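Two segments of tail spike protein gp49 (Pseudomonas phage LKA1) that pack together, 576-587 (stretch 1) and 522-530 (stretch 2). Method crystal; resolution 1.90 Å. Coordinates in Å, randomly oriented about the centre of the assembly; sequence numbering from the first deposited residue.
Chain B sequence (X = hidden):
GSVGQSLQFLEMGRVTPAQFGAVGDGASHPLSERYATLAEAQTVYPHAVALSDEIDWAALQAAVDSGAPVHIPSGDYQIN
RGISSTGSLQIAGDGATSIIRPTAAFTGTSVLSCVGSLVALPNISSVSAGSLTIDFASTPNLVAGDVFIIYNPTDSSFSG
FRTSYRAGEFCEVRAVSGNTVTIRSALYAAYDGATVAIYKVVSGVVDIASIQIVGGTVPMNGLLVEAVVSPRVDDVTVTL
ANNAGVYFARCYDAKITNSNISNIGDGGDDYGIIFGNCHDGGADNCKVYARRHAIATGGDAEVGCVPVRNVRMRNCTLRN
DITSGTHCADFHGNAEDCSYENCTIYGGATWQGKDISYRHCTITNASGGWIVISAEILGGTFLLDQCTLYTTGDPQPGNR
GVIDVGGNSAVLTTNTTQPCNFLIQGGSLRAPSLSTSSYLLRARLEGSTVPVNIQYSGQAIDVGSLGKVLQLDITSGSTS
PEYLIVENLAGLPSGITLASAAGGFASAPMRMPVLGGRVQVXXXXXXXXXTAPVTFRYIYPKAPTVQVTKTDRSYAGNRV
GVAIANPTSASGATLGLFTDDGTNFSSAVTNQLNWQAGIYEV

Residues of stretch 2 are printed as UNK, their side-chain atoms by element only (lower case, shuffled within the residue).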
# COMPACT_ATOMS: atom_id res chain seq x y z
N GLY B 576 8.47 9.84 -47.78
CA GLY B 576 8.62 9.82 -49.22
C GLY B 576 8.38 8.47 -49.85
O GLY B 576 8.67 7.44 -49.24
N LEU B 577 7.86 8.47 -51.08
CA LEU B 577 7.75 7.24 -51.86
C LEU B 577 8.43 7.52 -53.21
O LEU B 577 7.99 8.40 -53.94
CB LEU B 577 6.28 6.88 -52.08
CG LEU B 577 6.03 5.58 -52.86
CD1 LEU B 577 6.45 4.38 -52.02
CD2 LEU B 577 4.56 5.46 -53.31
N PHE B 578 9.52 6.79 -53.51
CA PHE B 578 10.41 7.13 -54.64
C PHE B 578 10.61 5.86 -55.47
O PHE B 578 10.93 4.81 -54.92
CB PHE B 578 11.81 7.55 -54.14
CG PHE B 578 11.89 8.94 -53.56
CD1 PHE B 578 11.32 9.23 -52.33
CD2 PHE B 578 12.59 9.94 -54.24
CE1 PHE B 578 11.43 10.51 -51.78
CE2 PHE B 578 12.69 11.21 -53.71
CZ PHE B 578 12.10 11.51 -52.47
N THR B 579 10.45 5.93 -56.79
CA THR B 579 10.71 4.73 -57.59
C THR B 579 12.21 4.47 -57.44
O THR B 579 13.00 5.43 -57.33
CB THR B 579 10.33 4.91 -59.08
OG1 THR B 579 11.19 5.88 -59.70
CG2 THR B 579 8.86 5.34 -59.21
N ASP B 580 12.63 3.20 -57.37
CA ASP B 580 14.05 2.97 -57.04
C ASP B 580 14.97 3.55 -58.13
O ASP B 580 16.02 4.12 -57.82
CB ASP B 580 14.35 1.49 -56.82
CG ASP B 580 15.71 1.26 -56.15
OD1 ASP B 580 16.10 2.04 -55.22
OD2 ASP B 580 16.40 0.31 -56.56
N ASP B 581 14.53 3.44 -59.39
CA ASP B 581 15.38 3.82 -60.51
C ASP B 581 15.14 5.22 -61.09
O ASP B 581 15.78 5.61 -62.08
CB ASP B 581 15.37 2.72 -61.61
CG ASP B 581 14.06 2.67 -62.38
OD1 ASP B 581 13.09 3.39 -62.04
OD2 ASP B 581 13.98 1.88 -63.33
N GLY B 582 14.20 5.96 -60.51
CA GLY B 582 13.95 7.34 -60.90
C GLY B 582 13.08 7.50 -62.13
O GLY B 582 12.89 8.60 -62.66
N THR B 583 12.55 6.38 -62.61
CA THR B 583 11.51 6.40 -63.63
C THR B 583 10.24 7.03 -63.05
O THR B 583 9.87 6.74 -61.91
CB THR B 583 11.21 4.97 -64.13
OG1 THR B 583 12.41 4.40 -64.69
CG2 THR B 583 10.12 4.99 -65.20
N ASN B 584 9.56 7.89 -63.81
CA ASN B 584 8.27 8.39 -63.34
C ASN B 584 7.26 7.29 -63.09
O ASN B 584 7.20 6.33 -63.85
CB ASN B 584 7.68 9.36 -64.36
CG ASN B 584 8.45 10.66 -64.46
OD1 ASN B 584 9.20 11.03 -63.56
ND2 ASN B 584 8.27 11.37 -65.57
N PHE B 585 6.45 7.43 -62.04
CA PHE B 585 5.25 6.62 -61.88
C PHE B 585 4.35 6.79 -63.12
O PHE B 585 4.25 7.89 -63.69
CB PHE B 585 4.48 7.06 -60.64
CG PHE B 585 5.10 6.62 -59.34
CD1 PHE B 585 4.96 5.30 -58.90
CD2 PHE B 585 5.80 7.52 -58.56
CE1 PHE B 585 5.52 4.90 -57.68
CE2 PHE B 585 6.36 7.13 -57.35
CZ PHE B 585 6.21 5.83 -56.91
N SER B 586 3.70 5.72 -63.55
CA SER B 586 2.88 5.79 -64.75
C SER B 586 1.38 5.96 -64.47
O SER B 586 0.60 6.22 -65.40
CB SER B 586 3.14 4.58 -65.66
OG SER B 586 2.70 3.37 -65.05
N SER B 587 0.98 5.81 -63.20
CA SER B 587 -0.40 6.02 -62.75
C SER B 587 -0.46 6.95 -61.54
O SER B 587 0.45 6.95 -60.73
CB SER B 587 -1.04 4.69 -62.33
OG SER B 587 -1.15 3.83 -63.44
N UNK B 522 -0.64 10.46 -53.05
CA UNK B 522 -1.06 10.09 -54.40
C UNK B 522 0.10 10.36 -55.36
O UNK B 522 0.67 11.47 -55.39
o UNK B 522 -3.33 10.69 -53.87
c UNK B 522 -2.28 10.90 -54.83
c UNK B 522 -2.76 10.47 -56.23
N UNK B 523 0.48 9.33 -56.11
CA UNK B 523 1.53 9.50 -57.10
C UNK B 523 1.12 10.47 -58.23
O UNK B 523 -0.06 10.70 -58.47
c UNK B 523 2.64 7.31 -56.55
c UNK B 523 1.99 8.14 -57.66
o UNK B 523 0.85 7.43 -58.18
N UNK B 524 2.11 11.06 -58.88
CA UNK B 524 1.86 11.86 -60.08
C UNK B 524 2.60 11.22 -61.25
O UNK B 524 3.71 10.73 -61.08
c UNK B 524 2.34 13.30 -59.88
N UNK B 525 1.97 11.21 -62.43
CA UNK B 525 2.55 10.54 -63.57
C UNK B 525 3.76 11.26 -64.15
O UNK B 525 4.46 10.71 -65.00
c UNK B 525 0.35 9.45 -64.19
c UNK B 525 1.53 10.28 -64.71
o UNK B 525 1.06 11.53 -65.23
N UNK B 526 4.02 12.48 -63.67
CA UNK B 526 5.15 13.25 -64.19
C UNK B 526 6.31 13.36 -63.17
O UNK B 526 7.16 14.23 -63.30
n UNK B 526 3.50 16.60 -63.82
c UNK B 526 4.68 14.64 -64.63
o UNK B 526 4.11 15.03 -62.32
c UNK B 526 4.07 15.44 -63.49
N UNK B 527 6.32 12.51 -62.15
CA UNK B 527 7.41 12.50 -61.18
C UNK B 527 7.70 11.08 -60.70
O UNK B 527 6.84 10.20 -60.82
c UNK B 527 7.10 13.42 -59.99
N UNK B 528 8.89 10.87 -60.15
CA UNK B 528 9.30 9.54 -59.70
C UNK B 528 9.14 9.45 -58.19
O UNK B 528 9.60 8.49 -57.56
c UNK B 528 10.76 9.27 -60.08
o UNK B 528 11.63 10.03 -59.27
N UNK B 529 8.50 10.46 -57.61
CA UNK B 529 8.33 10.50 -56.16
C UNK B 529 7.14 11.34 -55.70
O UNK B 529 6.62 12.16 -56.45
c UNK B 529 9.61 11.00 -55.48
o UNK B 529 9.88 12.36 -55.80
N UNK B 530 6.73 11.11 -54.46
CA UNK B 530 5.73 11.95 -53.80
C UNK B 530 6.11 11.95 -52.33
O UNK B 530 6.59 10.95 -51.82
c UNK B 530 4.27 11.44 -54.04
c UNK B 530 3.25 12.32 -53.30
c UNK B 530 4.11 9.97 -53.69
O HOH W 1 6.54 10.44 -67.76

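Position 522 has three side-chain atoms: a CB that carries one oxygen and one carbon. The branch at CB with mixed elements makes it Thr522. Its side chain points away from stretch 1 and makes no contact.

Position 523 has the same set, a CB carrying one oxygen and one carbon. Here CB points toward stretch 1. The oxygen lies 2.6 Å from Ser587 O, and the carbon lies over one face of the Phe585 ring. This is Thr523. Its OG1 donates a hydrogen bond to Ser587 O. Its CG2 sits 3.6 Å from the centroid of the Phe585 ring, almost on the ring normal, in a CH-pi contact.

Position 524 has one side-chain carbon, CB, and nothing beyond it. It is Ala524. CB points away, and the backbone O is 3.8 Å from Phe585 CB. A type I beta turn begins here and ends at position 527.

Position 525 again has a CB carrying one oxygen and one carbon. The carbon is 3.5 Å from Ser586 O. This is Thr525, and CG2 is the carbon in that contact. Its CA makes a CA-H...O contact of 3.2 Å with Phe585 O.

Position 526 has four side-chain atoms: two carbons in line, the second carrying one oxygen and one nitrogen. That is a short amide, Asn526. Its CB points away from stretch 1. The backbone C lies 3.7 Å from Asn584 CG.

Position 527 has a single side-chain carbon, CB, pointing away. It is Ala527. The backbone does the work: Phe585 N donates to Ala527 O at 3.1 Å.

Position 528 has one carbon followed by one oxygen, without a branch. It is Ser528. CB packs 3.2 Å from Thr583 O and 3.4 Å from Thr579 OG1. OG is hydrogen-bonded elsewhere in the structure. Thr579 N donates to Ser528 O at 2.8 Å.

Position 529 also has one carbon and then one oxygen. Its CB lies 3.5 Å from the centroid of the Phe578 ring, over one face. It is Ser529. The two side chains share a face of the sheet, where Phe578 and Ser529 form a non-hydrogen-bonded antiparallel pair.

Position 530 has three carbons, with CB carrying the other two. It is Val530. Its CG1 is 4.1 Å from Leu577 CB, on the other face of the sheet. Val530 N donates to Leu577 O at 3.0 Å, and Leu577 N donates to Val530 O at 2.9 Å.

The contact starts as a short antiparallel pairing and continues through loops. Backbone hydrogen bonds join the segments at Leu577, Thr579 and Phe585. Within stretch 1, Thr579 OG1 donates to Thr583 O at 2.7 Å, tying together two residues that both touch Ser528. The Phe578 and Phe585 rings each receive a small side chain over one face. Near the turn, a water accepts from Asn584 ND2 at 2.9 Å and donates weakly to Thr525 O at 3.5 Å. Together the segments bury 707 Å², counting both sides.

Stretch 2, residues 522-530: TTATNASSV
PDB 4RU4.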